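Local coordinates for Lmo2812 protein (Listeria monocytogenes EGD-e, PDB 5ZQA), which probably acts as a serine-type D-Ala-D-Ala carboxypeptidase, a low-molecular-weight penicillin-binding protein that trims the peptide stems of cell-wall peptidoglycan, at residues R107-S110 and V111-Y115; A137-P140 and K141-N145; N145-K149 and L150-S154; S211-D214 and L215-S218; T257-K260 and R261-T265. All coordinates share one frame; numbering follows the deposited sequence.

Contact 1: residues R107-S110 and V111-Y115; sequences RTWS and VRDLY
The backbone turns sharply between Ser-110 and Val-111, so that strand 108-110 and the first turn of the helix, 111-115, run at 92° to each other and their axes approach to 5.1 Å. Ser-110 sits at the bend. Its OG accepts a bond from Asp-113 N at 3.1 Å. Its carbonyl O takes Leu-114 N at 2.9 Å, nearly in line with the C=O. The chi1 of Ser-110 (69°) sets OG between its own N and carbonyl carbon, and from there it reaches the backbone N of Asp-113 in the first turn. This is a classic serine N-cap at the start of helix 111-120. In a capping box the third helix residue would also bind the N-cap amide directly. Here a water does it: it accepts from Ser-110 N at 2.9 Å and donates to Asp-113 OD2 at 2.6 Å. That carboxylate is held further by the backbone N of Asp-204 (to OD1) and of Lys-205 (to OD2). Asp-113 also meets Trp-109. Its CB lies at the edge of the indole, near the ring plane, 3.6 Å from Trp-109 CE3, and the carboxylate is turned 68° from that plane. Trp-109 NE1 is bonded to Lys-106 O. Leu-114 packs against the base of the tryptophan instead, with CD2 3.7 Å from Trp-109 CB. Its other neighbours include Leu-87 of strand 86-88, the antiparallel partner of 108-110, and Ala-126 and Leu-130 of helix 124-135.

Contact 2: residues A137-P140 and K141-N145; sequences ADFP and KEMNN
Phe-139 and Met-143 make the main apolar contact, one helical turn apart. Met-143 CG is 3.5 Å from Phe-139 CE2. The sulfur follows, with SD 4.5 Å from the centroid of the Phe-139 ring and 56° off the ring normal. This is an oblique Met-aromatic contact. Phe-139 CG stands opposite its backbone N (chi1 -167°), which swings the ring forward along the helix to meet the thioether. The backbone bonds are those of a helix start. Met-143 N binds Phe-139 O at 2.9 Å, and Asn-144 N binds Pro-140 O at 3.0 Å. The first bond, Glu-142 N to Asp-138 O, is weak at 3.3 Å. Asp-138 is the N-cap residue of helix 139-150, but its side chain makes no capping bond. Pro-140 is in the first turn, where its lack of an N-H costs the helix no bond. The buried side of this turn lies on helix 65-77: Phe-139 touches Thr-68 and Leu-71, and Met-143 touches Met-67 and Thr-68. Among charged groups, Lys-141 NZ stays 4.8 Å from Asp-138 OD1, too far for a salt bridge. Among polar ones, Asn-144 OD1 accepts from Phe-158 N.

Contact 3: residues N145-K149 and L150-S154; sequences NQAKK and LGMSS
Ala-147 and Met-152 close a Schellman motif, which ends helix 139-150 and turns the chain into the loop leading to strand 172-173. Met-152 N reaches back to Ala-147 O at 2.9 Å, the 6→1 bond of the motif. Inside it, Gly-151 N binds Lys-148 O at 3.0 Å, the 5→2 bond, coming from above the carbonyl plane and not on a lone pair. A weak second bond runs from Gly-151 N to Ala-147 O. Gly-151 has positive phi (103°), the left-handed conformation that ends the helix and lets the chain leave it. One helical bond precedes these, from Leu-150 N to Gln-146 O. The side chains follow the same pattern. Met-152, just past the glycine, lays its sulfur on the methyl of Ala-147, with SD 3.7 Å from CB. Such an apolar pair across the 6→1 bond is characteristic of the Schellman motif. Both residues face inward: Ala-147 touches Met-67 of helix 65-77, and Met-152 touches Leu-181 of helix 175-188. Gln-146 and Leu-150 come very close. With CG opposite the backbone N (chi1 -176°) and a bend at chi2, Gln-146 brings its amide oxygen alongside the leucine branch point. OE1 lies 3.0 Å from Leu-150 CG and 3.1 Å from its CD2, a short polar-apolar approach and not a bond. Gln-146 is about 5 Å, side chain to side chain, from Glu-74, which binds magnesium in a structure of this protein, though not in this chain. A water links the last turn to the loop, donating to Lys-148 O at 2.9 Å and to Met-152 O at 3.0 Å.

Contact 4: residues S211-D214 and L215-S218; sequences STND and LLGS
Asn-213 points its side-chain amide forward along the chain: CG lies opposite the backbone N (chi1 -177°), and chi2 (-10°) leaves OD1 nearly eclipsed with CA, facing the backbone ahead. OD1 therefore meets Leu-215 N at 3.0 Å, with the donor tilted 29° from the carbonyl plane. A side-chain oxygen binding the amide two residues on makes this an Asx turn. It is laid over a type I beta turn from Asn-213 to Leu-216. Just before it comes an ST turn, in which Ser-211 OG accepts from Asn-213 N at 2.9 Å. Two side-chain turns in succession thus shape the loop between strands 208-210 and 222-230. A backbone bond from Ser-218 N to Leu-215 O closes the next turn, with Gly-217 at positive phi. Leu-216 packs back over the loop. Its side chain crosses that of Asn-213 at about a right angle, with CG 3.6 Å from Asn-213 ND2. Leu-215 and Leu-216 both touch Leu-222 of strand 222-230. Thr-212 OG1 is hydrogen-bonded to Thr-227 OG1 of the same strand, next to Lys-226, the predicted substrate-binding residue. The side chain of Asn-213 is about 8 Å from that of Lys-226. The CD1 methyl of Leu-216 reaches back to the start of the loop, 3.8 Å from Ser-211 OG.

Contact 5: residues T257-K260 and R261-T265; sequences TAEK and RFKDT
Phe-262 and Arg-261 both press on the carbonyl of Ala-258. The phenyl ring has Arg-261 CG over the centre of one face, 3.8 Å above the plane. Ala-258 O meets the ring obliquely, 3.2 Å from Phe-262 CD2. Phe-237 of strand 236-243 packs with it edge-to-face. Ala-258 O also lies obliquely to the guanidinium group and is 3.2 Å from Arg-261 CG. The arginine takes an unusual chi1 for a helix (79°), placing CG between its own N and carbonyl carbon. This lays CG over the face of the phenylalanine ring and sends the guanidinium back along the first turn, with NH2 3.8 Å from Ala-258 CB. Its NH1 is bonded to Cys-236 O. Behind the side chains the backbone follows a helical pattern. Lys-263 N binds Glu-259 O at 3.0 Å in the carbonyl plane, and Asp-264 N binds Lys-260 O at 2.9 Å. Arg-261 O is gripped twice, by Thr-265 N and by Thr-265 OG1, from opposite faces of its plane. The side chains of Glu-259 and Lys-263 meet through their aliphatic parts, CG to CG at 4.0 Å, and their charged ends are not in contact. Asp-264 turns its carboxylate to the backbone N of Ser-34 and Ala-35. Thr-257 stands just before the helix, its OG1 accepting from Lys-260 N at 3.0 Å. This is a threonine N-cap, here at the start of the C-terminal helix 258-272, which packs on the five-stranded antiparallel sheet as in other penicillin-recognising serine enzymes.

All five contacts are local, and they follow one another in series without crossing or nesting. Contact 1 closes the corner that joins the two-stranded sheet 86-88/108-110 to helix 111-120. Contact 2 starts helix 139-150 and contact 3 ends it; they share Asn-145, and both pack on helix 65-77. The chain then passes to the other side of the molecule. Contact 4 shapes the loop before strand 222-230, and contact 5 starts helix 258-272. These last two touch: Leu-215 CG lies 3.6 Å from Phe-262 CD1, and Leu-215 CD1 lies 3.6 Å from Thr-265 CG2. Contacts 2 and 3 thus belong to the helical part, and contacts 4 and 5 border the five-stranded sheet.

Contact 1: residues R107-S110 and V111-Y115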
loop_
_atom_site.group_PDB
_atom_site.type_symbol
_atom_site.label_atom_id
_atom_site.label_comp_id
_atom_site.label_asym_id
_atom_site.label_seq_id
_atom_site.Cartn_x
_atom_site.Cartn_y
_atom_site.Cartn_z
ATOM N N ARG A 107 -5.212 -13.404 19.063
ATOM C CA ARG A 107 -5.902 -13.902 17.880
ATOM C C ARG A 107 -6.998 -12.961 17.393
ATOM O O ARG A 107 -7.220 -12.829 16.187
ATOM C CB ARG A 107 -6.495 -15.284 18.180
ATOM C CG ARG A 107 -7.278 -15.909 17.045
ATOM C CD ARG A 107 -6.374 -16.247 15.881
ATOM N NE ARG A 107 -5.355 -17.226 16.258
ATOM C CZ ARG A 107 -4.238 -17.447 15.569
ATOM N NH1 ARG A 107 -3.977 -16.751 14.467
ATOM N NH2 ARG A 107 -3.371 -18.361 15.989
ATOM N N THR A 108 -7.676 -12.299 18.325
ATOM C CA THR A 108 -8.920 -11.598 18.005
ATOM C C THR A 108 -8.778 -10.082 18.108
ATOM O O THR A 108 -8.386 -9.569 19.148
ATOM C CB THR A 108 -10.041 -12.079 18.938
ATOM O OG1 THR A 108 -10.164 -13.500 18.821
ATOM C CG2 THR A 108 -11.383 -11.418 18.594
ATOM N N TRP A 109 -9.103 -9.382 17.023
ATOM C CA TRP A 109 -8.907 -7.931 16.910
ATOM C C TRP A 109 -10.093 -7.265 16.253
ATOM O O TRP A 109 -10.782 -7.883 15.448
ATOM C CB TRP A 109 -7.667 -7.608 16.066
ATOM C CG TRP A 109 -6.389 -8.103 16.652
ATOM C CD1 TRP A 109 -5.910 -9.383 16.623
ATOM C CD2 TRP A 109 -5.422 -7.327 17.362
ATOM N NE1 TRP A 109 -4.702 -9.451 17.277
ATOM C CE2 TRP A 109 -4.382 -8.202 17.747
ATOM C CE3 TRP A 109 -5.334 -5.976 17.723
ATOM C CZ2 TRP A 109 -3.265 -7.769 18.453
ATOM C CZ3 TRP A 109 -4.229 -5.551 18.426
ATOM C CH2 TRP A 109 -3.205 -6.446 18.784
ATOM N N SER A 110 -10.291 -5.985 16.553
ATOM C CA SER A 110 -11.309 -5.207 15.862
ATOM C C SER A 110 -10.890 -4.941 14.423
ATOM O O SER A 110 -9.701 -4.924 14.097
ATOM C CB SER A 110 -11.566 -3.880 16.575
ATOM O OG SER A 110 -10.450 -3.018 16.451
ATOM N N VAL A 111 -11.879 -4.755 13.557
ATOM C CA VAL A 111 -11.630 -4.366 12.173
ATOM C C VAL A 111 -10.762 -3.111 12.102
ATOM O O VAL A 111 -9.842 -3.032 11.280
ATOM C CB VAL A 111 -12.966 -4.154 11.421
ATOM C CG1 VAL A 111 -12.755 -3.417 10.113
ATOM C CG2 VAL A 111 -13.657 -5.512 11.209
ATOM N N ARG A 112 -11.021 -2.147 12.983
ATOM C CA ARG A 112 -10.179 -0.959 13.077
ATOM C C ARG A 112 -8.711 -1.326 13.284
ATOM O O ARG A 112 -7.827 -0.856 12.560
ATOM C CB ARG A 112 -10.659 -0.059 14.218
ATOM C CG ARG A 112 -9.685 1.035 14.636
ATOM C CD ARG A 112 -9.377 2.013 13.517
ATOM N NE ARG A 112 -10.559 2.786 13.144
ATOM C CZ ARG A 112 -10.624 3.607 12.104
ATOM N NH1 ARG A 112 -9.568 3.775 11.306
ATOM N NH2 ARG A 112 -11.760 4.249 11.857
ATOM N N ASP A 113 -8.456 -2.194 14.261
ATOM C CA ASP A 113 -7.076 -2.531 14.590
ATOM C C ASP A 113 -6.428 -3.367 13.485
ATOM O O ASP A 113 -5.236 -3.231 13.225
ATOM C CB ASP A 113 -6.997 -3.279 15.918
ATOM C CG ASP A 113 -7.160 -2.364 17.120
ATOM O OD1 ASP A 113 -7.151 -1.123 16.959
ATOM O OD2 ASP A 113 -7.266 -2.898 18.241
ATOM N N LEU A 114 -7.212 -4.221 12.826
ATOM C CA LEU A 114 -6.693 -5.019 11.716
ATOM C C LEU A 114 -6.308 -4.124 10.543
ATOM O O LEU A 114 -5.251 -4.300 9.936
ATOM C CB LEU A 114 -7.725 -6.049 11.277
ATOM C CG LEU A 114 -8.019 -7.138 12.312
ATOM C CD1 LEU A 114 -9.235 -7.926 11.870
ATOM C CD2 LEU A 114 -6.819 -8.057 12.472
ATOM N N TYR A 115 -7.180 -3.171 10.234
ATOM C CA TYR A 115 -6.904 -2.158 9.214
ATOM C C TYR A 115 -5.637 -1.361 9.551
ATOM O O TYR A 115 -4.764 -1.184 8.693
ATOM C CB TYR A 115 -8.144 -1.265 9.079
ATOM C CG TYR A 115 -7.981 0.028 8.318
ATOM C CD1 TYR A 115 -7.702 1.210 8.990
ATOM C CD2 TYR A 115 -8.185 0.081 6.947
ATOM C CE1 TYR A 115 -7.571 2.408 8.319
ATOM C CE2 TYR A 115 -8.066 1.277 6.263
ATOM C CZ TYR A 115 -7.759 2.437 6.956
ATOM O OH TYR A 115 -7.638 3.637 6.291
HETATM O O HOH W 1 -8.803 -4.968 18.778
#

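Contact 2: residues A137-P140 and K141-N145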
loop_
_atom_site.group_PDB
_atom_site.type_symbol
_atom_site.label_atom_id
_atom_site.label_comp_id
_atom_site.label_asym_id
_atom_site.label_seq_id
_atom_site.Cartn_x
_atom_site.Cartn_y
_atom_site.Cartn_z
ATOM N N ALA A 137 -13.352 -16.698 0.219
ATOM C CA ALA A 137 -12.297 -17.124 -0.693
ATOM C C ALA A 137 -12.345 -16.383 -2.027
ATOM O O ALA A 137 -11.448 -16.536 -2.853
ATOM C CB ALA A 137 -12.376 -18.630 -0.928
ATOM N N ASP A 138 -13.377 -15.574 -2.239
ATOM C CA ASP A 138 -13.514 -14.852 -3.503
ATOM C C ASP A 138 -12.977 -13.425 -3.454
ATOM O O ASP A 138 -13.198 -12.652 -4.385
ATOM C CB ASP A 138 -14.978 -14.810 -3.943
ATOM C CG ASP A 138 -15.510 -16.171 -4.334
ATOM O OD1 ASP A 138 -14.692 -17.099 -4.527
ATOM O OD2 ASP A 138 -16.747 -16.303 -4.460
ATOM N N PHE A 139 -12.282 -13.064 -2.380
ATOM C CA PHE A 139 -11.812 -11.682 -2.267
ATOM C C PHE A 139 -10.864 -11.234 -3.395
ATOM O O PHE A 139 -10.997 -10.106 -3.870
ATOM C CB PHE A 139 -11.143 -11.441 -0.917
ATOM C CG PHE A 139 -10.918 -9.982 -0.620
ATOM C CD1 PHE A 139 -11.989 -9.133 -0.376
ATOM C CD2 PHE A 139 -9.634 -9.461 -0.600
ATOM C CE1 PHE A 139 -11.786 -7.784 -0.107
ATOM C CE2 PHE A 139 -9.423 -8.111 -0.322
ATOM C CZ PHE A 139 -10.495 -7.275 -0.079
ATOM N N PRO A 140 -9.923 -12.090 -3.844
ATOM C CA PRO A 140 -9.077 -11.629 -4.958
ATOM C C PRO A 140 -9.880 -11.240 -6.199
ATOM O O PRO A 140 -9.523 -10.283 -6.888
ATOM C CB PRO A 140 -8.187 -12.838 -5.242
ATOM C CG PRO A 140 -8.075 -13.511 -3.907
ATOM C CD PRO A 140 -9.430 -13.363 -3.283
ATOM N N LYS A 141 -10.964 -11.957 -6.472
ATOM C CA LYS A 141 -11.826 -11.599 -7.598
ATOM C C LYS A 141 -12.428 -10.209 -7.391
ATOM O O LYS A 141 -12.523 -9.419 -8.328
ATOM C CB LYS A 141 -12.930 -12.648 -7.783
ATOM C CG LYS A 141 -13.896 -12.371 -8.937
ATOM C CD LYS A 141 -14.348 -13.677 -9.597
ATOM C CE LYS A 141 -14.756 -14.711 -8.553
ATOM N NZ LYS A 141 -15.166 -16.018 -9.143
ATOM N N GLU A 142 -12.805 -9.891 -6.159
ATOM C CA GLU A 142 -13.341 -8.565 -5.869
ATOM C C GLU A 142 -12.268 -7.485 -5.979
ATOM O O GLU A 142 -12.554 -6.381 -6.436
ATOM C CB GLU A 142 -13.983 -8.541 -4.486
ATOM C CG GLU A 142 -15.271 -9.354 -4.408
ATOM C CD GLU A 142 -16.359 -8.825 -5.337
ATOM O OE1 GLU A 142 -16.318 -7.626 -5.696
ATOM O OE2 GLU A 142 -17.258 -9.610 -5.709
ATOM N N MET A 143 -11.038 -7.807 -5.590
ATOM C CA MET A 143 -9.931 -6.870 -5.770
ATOM C C MET A 143 -9.745 -6.541 -7.247
ATOM O O MET A 143 -9.579 -5.384 -7.619
ATOM C CB MET A 143 -8.622 -7.445 -5.202
ATOM C CG MET A 143 -8.629 -7.692 -3.707
ATOM S SD MET A 143 -7.113 -8.509 -3.145
ATOM C CE MET A 143 -5.982 -7.115 -3.020
ATOM N N ASN A 144 -9.765 -7.569 -8.093
ATOM C CA ASN A 144 -9.573 -7.346 -9.524
ATOM C C ASN A 144 -10.797 -6.683 -10.168
ATOM O O ASN A 144 -10.659 -5.869 -11.092
ATOM C CB ASN A 144 -9.227 -8.669 -10.190
ATOM C CG ASN A 144 -7.842 -9.126 -9.825
ATOM O OD1 ASN A 144 -6.904 -8.344 -9.894
ATOM N ND2 ASN A 144 -7.706 -10.378 -9.399
ATOM N N ASN A 145 -11.986 -6.994 -9.657
ATOM C CA ASN A 145 -13.182 -6.293 -10.113
ATOM C C ASN A 145 -13.093 -4.805 -9.828
ATOM O O ASN A 145 -13.456 -3.985 -10.668
ATOM C CB ASN A 145 -14.432 -6.872 -9.455
ATOM C CG ASN A 145 -14.895 -8.147 -10.116
ATOM O OD1 ASN A 145 -14.421 -8.510 -11.195
ATOM N ND2 ASN A 145 -15.844 -8.827 -9.486
#

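Contact 3: residues N145-K149 and L150-S154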
loop_
_atom_site.group_PDB
_atom_site.type_symbol
_atom_site.label_atom_id
_atom_site.label_comp_id
_atom_site.label_asym_id
_atom_site.label_seq_id
_atom_site.Cartn_x
_atom_site.Cartn_y
_atom_site.Cartn_z
ATOM N N ASN A 145 -11.986 -6.994 -9.657
ATOM C CA ASN A 145 -13.182 -6.293 -10.113
ATOM C C ASN A 145 -13.093 -4.805 -9.828
ATOM O O ASN A 145 -13.456 -3.985 -10.668
ATOM C CB ASN A 145 -14.432 -6.872 -9.455
ATOM C CG ASN A 145 -14.895 -8.147 -10.116
ATOM O OD1 ASN A 145 -14.421 -8.510 -11.195
ATOM N ND2 ASN A 145 -15.844 -8.827 -9.486
ATOM N N GLN A 146 -12.600 -4.452 -8.648
ATOM C CA GLN A 146 -12.472 -3.048 -8.284
ATOM C C GLN A 146 -11.393 -2.371 -9.119
ATOM O O GLN A 146 -11.547 -1.211 -9.493
ATOM C CB GLN A 146 -12.163 -2.891 -6.788
ATOM C CG GLN A 146 -12.109 -1.432 -6.336
ATOM C CD GLN A 146 -13.437 -0.702 -6.522
ATOM O OE1 GLN A 146 -13.504 0.322 -7.202
ATOM N NE2 GLN A 146 -14.491 -1.218 -5.904
ATOM N N ALA A 147 -10.318 -3.102 -9.418
ATOM C CA ALA A 147 -9.252 -2.578 -10.262
ATOM C C ALA A 147 -9.838 -2.156 -11.602
ATOM O O ALA A 147 -9.579 -1.052 -12.085
ATOM C CB ALA A 147 -8.141 -3.619 -10.452
ATOM N N LYS A 148 -10.645 -3.034 -12.191
ATOM C CA LYS A 148 -11.288 -2.729 -13.469
ATOM C C LYS A 148 -12.239 -1.540 -13.337
ATOM O O LYS A 148 -12.232 -0.618 -14.163
ATOM C CB LYS A 148 -12.046 -3.953 -13.988
ATOM C CG LYS A 148 -12.846 -3.685 -15.242
ATOM C CD LYS A 148 -13.634 -4.909 -15.655
ATOM C CE LYS A 148 -14.718 -5.242 -14.645
ATOM N NZ LYS A 148 -15.445 -6.484 -15.045
ATOM N N LYS A 149 -13.048 -1.561 -12.284
ATOM C CA LYS A 149 -14.071 -0.542 -12.071
ATOM C C LYS A 149 -13.435 0.831 -11.926
ATOM O O LYS A 149 -13.995 1.834 -12.374
ATOM C CB LYS A 149 -14.909 -0.881 -10.833
ATOM C CG LYS A 149 -16.072 0.055 -10.578
ATOM C CD LYS A 149 -16.807 -0.337 -9.304
ATOM C CE LYS A 149 -17.910 0.656 -8.962
ATOM N NZ LYS A 149 -18.519 0.368 -7.631
ATOM N N LEU A 150 -12.254 0.861 -11.319
ATOM C CA LEU A 150 -11.532 2.103 -11.077
ATOM C C LEU A 150 -10.757 2.611 -12.281
ATOM O O LEU A 150 -10.316 3.759 -12.291
ATOM C CB LEU A 150 -10.563 1.929 -9.917
ATOM C CG LEU A 150 -11.246 1.836 -8.563
ATOM C CD1 LEU A 150 -10.192 1.878 -7.457
ATOM C CD2 LEU A 150 -12.287 2.937 -8.405
ATOM N N GLY A 151 -10.573 1.750 -13.274
ATOM C CA GLY A 151 -9.894 2.137 -14.499
ATOM C C GLY A 151 -8.458 1.660 -14.636
ATOM O O GLY A 151 -7.738 2.128 -15.525
ATOM N N MET A 152 -8.024 0.738 -13.775
ATOM C CA MET A 152 -6.665 0.217 -13.880
ATOM C C MET A 152 -6.535 -0.663 -15.125
ATOM O O MET A 152 -7.526 -1.196 -15.628
ATOM C CB MET A 152 -6.270 -0.558 -12.624
ATOM C CG MET A 152 -6.323 0.277 -11.354
ATOM S SD MET A 152 -5.916 -0.677 -9.871
ATOM C CE MET A 152 -4.153 -0.894 -10.033
ATOM N N SER A 153 -5.312 -0.819 -15.617
ATOM C CA SER A 153 -5.095 -1.515 -16.883
ATOM C C SER A 153 -5.076 -3.033 -16.722
ATOM O O SER A 153 -5.068 -3.570 -15.606
ATOM C CB SER A 153 -3.785 -1.059 -17.536
ATOM O OG SER A 153 -2.687 -1.784 -17.006
ATOM N N SER A 154 -5.043 -3.723 -17.854
ATOM C CA SER A 154 -4.980 -5.175 -17.853
ATOM C C SER A 154 -3.635 -5.717 -17.373
ATOM O O SER A 154 -3.469 -6.929 -17.235
ATOM C CB SER A 154 -5.270 -5.713 -19.252
ATOM O OG SER A 154 -4.260 -5.294 -20.151
HETATM O O HOH W 2 -10.390 -0.519 -16.368
#

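Contact 4: residues S211-D214 and L215-S218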
loop_
_atom_site.group_PDB
_atom_site.type_symbol
_atom_site.label_atom_id
_atom_site.label_comp_id
_atom_site.label_asym_id
_atom_site.label_seq_id
_atom_site.Cartn_x
_atom_site.Cartn_y
_atom_site.Cartn_z
ATOM N N SER A 211 5.206 2.110 12.254
ATOM C CA SER A 211 5.147 2.268 10.804
ATOM C C SER A 211 6.415 1.805 10.108
ATOM O O SER A 211 7.528 2.038 10.584
ATOM C CB SER A 211 4.890 3.719 10.430
ATOM O OG SER A 211 4.777 3.833 9.019
ATOM N N THR A 212 6.230 1.162 8.964
ATOM C CA THR A 212 7.333 0.822 8.076
ATOM C C THR A 212 7.782 2.015 7.223
ATOM O O THR A 212 8.807 1.939 6.530
ATOM C CB THR A 212 6.950 -0.332 7.133
ATOM O OG1 THR A 212 5.809 0.059 6.357
ATOM C CG2 THR A 212 6.619 -1.611 7.917
ATOM N N ASN A 213 7.025 3.111 7.258
ATOM C CA ASN A 213 7.369 4.300 6.472
ATOM C C ASN A 213 8.382 5.166 7.204
ATOM O O ASN A 213 8.014 6.004 8.031
ATOM C CB ASN A 213 6.109 5.112 6.152
ATOM C CG ASN A 213 6.393 6.326 5.275
ATOM O OD1 ASN A 213 7.550 6.699 5.038
ATOM N ND2 ASN A 213 5.327 6.956 4.794
ATOM N N ASP A 214 9.654 4.987 6.870
ATOM C CA ASP A 214 10.730 5.692 7.567
ATOM C C ASP A 214 10.841 7.174 7.204
ATOM O O ASP A 214 11.614 7.896 7.825
ATOM C CB ASP A 214 12.073 5.012 7.294
ATOM C CG ASP A 214 12.178 3.637 7.938
ATOM O OD1 ASP A 214 11.409 3.351 8.882
ATOM O OD2 ASP A 214 13.042 2.845 7.509
ATOM N N LEU A 215 10.097 7.635 6.202
ATOM C CA LEU A 215 10.213 9.033 5.781
ATOM C C LEU A 215 9.229 9.971 6.469
ATOM O O LEU A 215 9.258 11.178 6.237
ATOM C CB LEU A 215 10.037 9.156 4.264
ATOM C CG LEU A 215 11.198 8.653 3.411
ATOM C CD1 LEU A 215 10.800 8.739 1.931
ATOM C CD2 LEU A 215 12.453 9.474 3.669
ATOM N N LEU A 216 8.339 9.423 7.291
ATOM C CA LEU A 216 7.436 10.272 8.050
ATOM C C LEU A 216 8.249 11.172 8.977
ATOM O O LEU A 216 9.069 10.688 9.753
ATOM C CB LEU A 216 6.435 9.431 8.849
ATOM C CG LEU A 216 5.445 8.626 8.005
ATOM C CD1 LEU A 216 4.685 7.647 8.906
ATOM C CD2 LEU A 216 4.473 9.534 7.251
ATOM N N GLY A 217 8.028 12.481 8.869
ATOM C CA GLY A 217 8.772 13.448 9.662
ATOM C C GLY A 217 10.109 13.848 9.058
ATOM O O GLY A 217 10.812 14.699 9.612
ATOM N N SER A 218 10.465 13.239 7.927
ATOM C CA SER A 218 11.727 13.544 7.247
ATOM C C SER A 218 11.541 14.343 5.961
ATOM O O SER A 218 12.434 15.072 5.527
ATOM C CB SER A 218 12.476 12.255 6.932
ATOM O OG SER A 218 12.907 11.634 8.128
#

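Contact 5: residues T257-K260 and R261-T265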
loop_
_atom_site.group_PDB
_atom_site.type_symbol
_atom_site.label_atom_id
_atom_site.label_comp_id
_atom_site.label_asym_id
_atom_site.label_seq_id
_atom_site.Cartn_x
_atom_site.Cartn_y
_atom_site.Cartn_z
ATOM N N THR A 257 17.802 -2.013 -1.234
ATOM C CA THR A 257 17.745 -2.089 0.226
ATOM C C THR A 257 16.570 -1.260 0.733
ATOM O O THR A 257 15.999 -0.471 -0.014
ATOM C CB THR A 257 19.018 -1.553 0.905
ATOM O OG1 THR A 257 19.122 -0.139 0.663
ATOM C CG2 THR A 257 20.260 -2.264 0.387
ATOM N N ALA A 258 16.220 -1.424 2.004
ATOM C CA ALA A 258 15.165 -0.608 2.596
ATOM C C ALA A 258 15.529 0.876 2.554
ATOM O O ALA A 258 14.693 1.729 2.262
ATOM C CB ALA A 258 14.887 -1.052 4.027
ATOM N N GLU A 259 16.792 1.185 2.824
ATOM C CA GLU A 259 17.276 2.551 2.798
ATOM C C GLU A 259 17.171 3.150 1.402
ATOM O O GLU A 259 16.780 4.307 1.245
ATOM C CB GLU A 259 18.733 2.607 3.284
ATOM C CG GLU A 259 19.441 3.912 2.962
ATOM C CD GLU A 259 20.886 3.922 3.419
ATOM O OE1 GLU A 259 21.746 3.307 2.736
ATOM O OE2 GLU A 259 21.155 4.547 4.469
ATOM N N LYS A 260 17.524 2.365 0.390
ATOM C CA LYS A 260 17.540 2.881 -0.976
ATOM C C LYS A 260 16.146 3.246 -1.493
ATOM O O LYS A 260 16.011 4.192 -2.271
ATOM C CB LYS A 260 18.178 1.869 -1.922
ATOM C CG LYS A 260 19.705 1.828 -1.859
ATOM C CD LYS A 260 20.239 0.573 -2.509
ATOM C CE LYS A 260 21.771 0.589 -2.623
ATOM N NZ LYS A 260 22.184 1.610 -3.608
ATOM N N ARG A 261 15.118 2.504 -1.089
ATOM C CA ARG A 261 13.785 2.858 -1.580
ATOM C C ARG A 261 13.415 4.244 -1.075
ATOM O O ARG A 261 12.702 4.982 -1.757
ATOM C CB ARG A 261 12.723 1.830 -1.161
ATOM C CG ARG A 261 12.249 1.953 0.258
ATOM C CD ARG A 261 11.237 0.886 0.586
ATOM N NE ARG A 261 11.393 0.454 1.964
ATOM C CZ ARG A 261 10.843 -0.643 2.467
ATOM N NH1 ARG A 261 10.108 -1.438 1.699
ATOM N NH2 ARG A 261 11.054 -0.964 3.737
ATOM N N PHE A 262 13.904 4.622 0.103
ATOM C CA PHE A 262 13.551 5.927 0.640
ATOM C C PHE A 262 14.459 7.031 0.072
ATOM O O PHE A 262 14.022 8.162 -0.119
ATOM C CB PHE A 262 13.572 5.896 2.179
ATOM C CG PHE A 262 12.525 4.979 2.780
ATOM C CD1 PHE A 262 11.185 5.151 2.479
ATOM C CD2 PHE A 262 12.884 3.952 3.640
ATOM C CE1 PHE A 262 10.218 4.324 3.025
ATOM C CE2 PHE A 262 11.922 3.117 4.185
ATOM C CZ PHE A 262 10.582 3.309 3.870
ATOM N N LYS A 263 15.717 6.694 -0.215
ATOM C CA LYS A 263 16.604 7.636 -0.904
ATOM C C LYS A 263 16.074 7.952 -2.289
ATOM O O LYS A 263 16.137 9.102 -2.734
ATOM C CB LYS A 263 18.020 7.073 -1.012
ATOM C CG LYS A 263 18.702 6.849 0.313
ATOM C CD LYS A 263 19.183 8.147 0.916
ATOM C CE LYS A 263 20.139 7.860 2.072
ATOM N NZ LYS A 263 20.710 9.111 2.616
ATOM N N ASP A 264 15.567 6.933 -2.979
ATOM C CA ASP A 264 14.933 7.151 -4.282
ATOM C C ASP A 264 13.710 8.054 -4.148
ATOM O O ASP A 264 13.485 8.928 -4.987
ATOM C CB ASP A 264 14.480 5.834 -4.935
ATOM C CG ASP A 264 15.633 4.936 -5.366
ATOM O OD1 ASP A 264 16.794 5.396 -5.449
ATOM O OD2 ASP A 264 15.348 3.745 -5.631
ATOM N N THR A 265 12.904 7.813 -3.116
ATOM C CA THR A 265 11.705 8.606 -2.895
ATOM C C THR A 265 12.048 10.065 -2.627
ATOM O O THR A 265 11.345 10.959 -3.096
ATOM C CB THR A 265 10.870 8.026 -1.743
ATOM O OG1 THR A 265 10.444 6.717 -2.116
ATOM C CG2 THR A 265 9.632 8.874 -1.457
#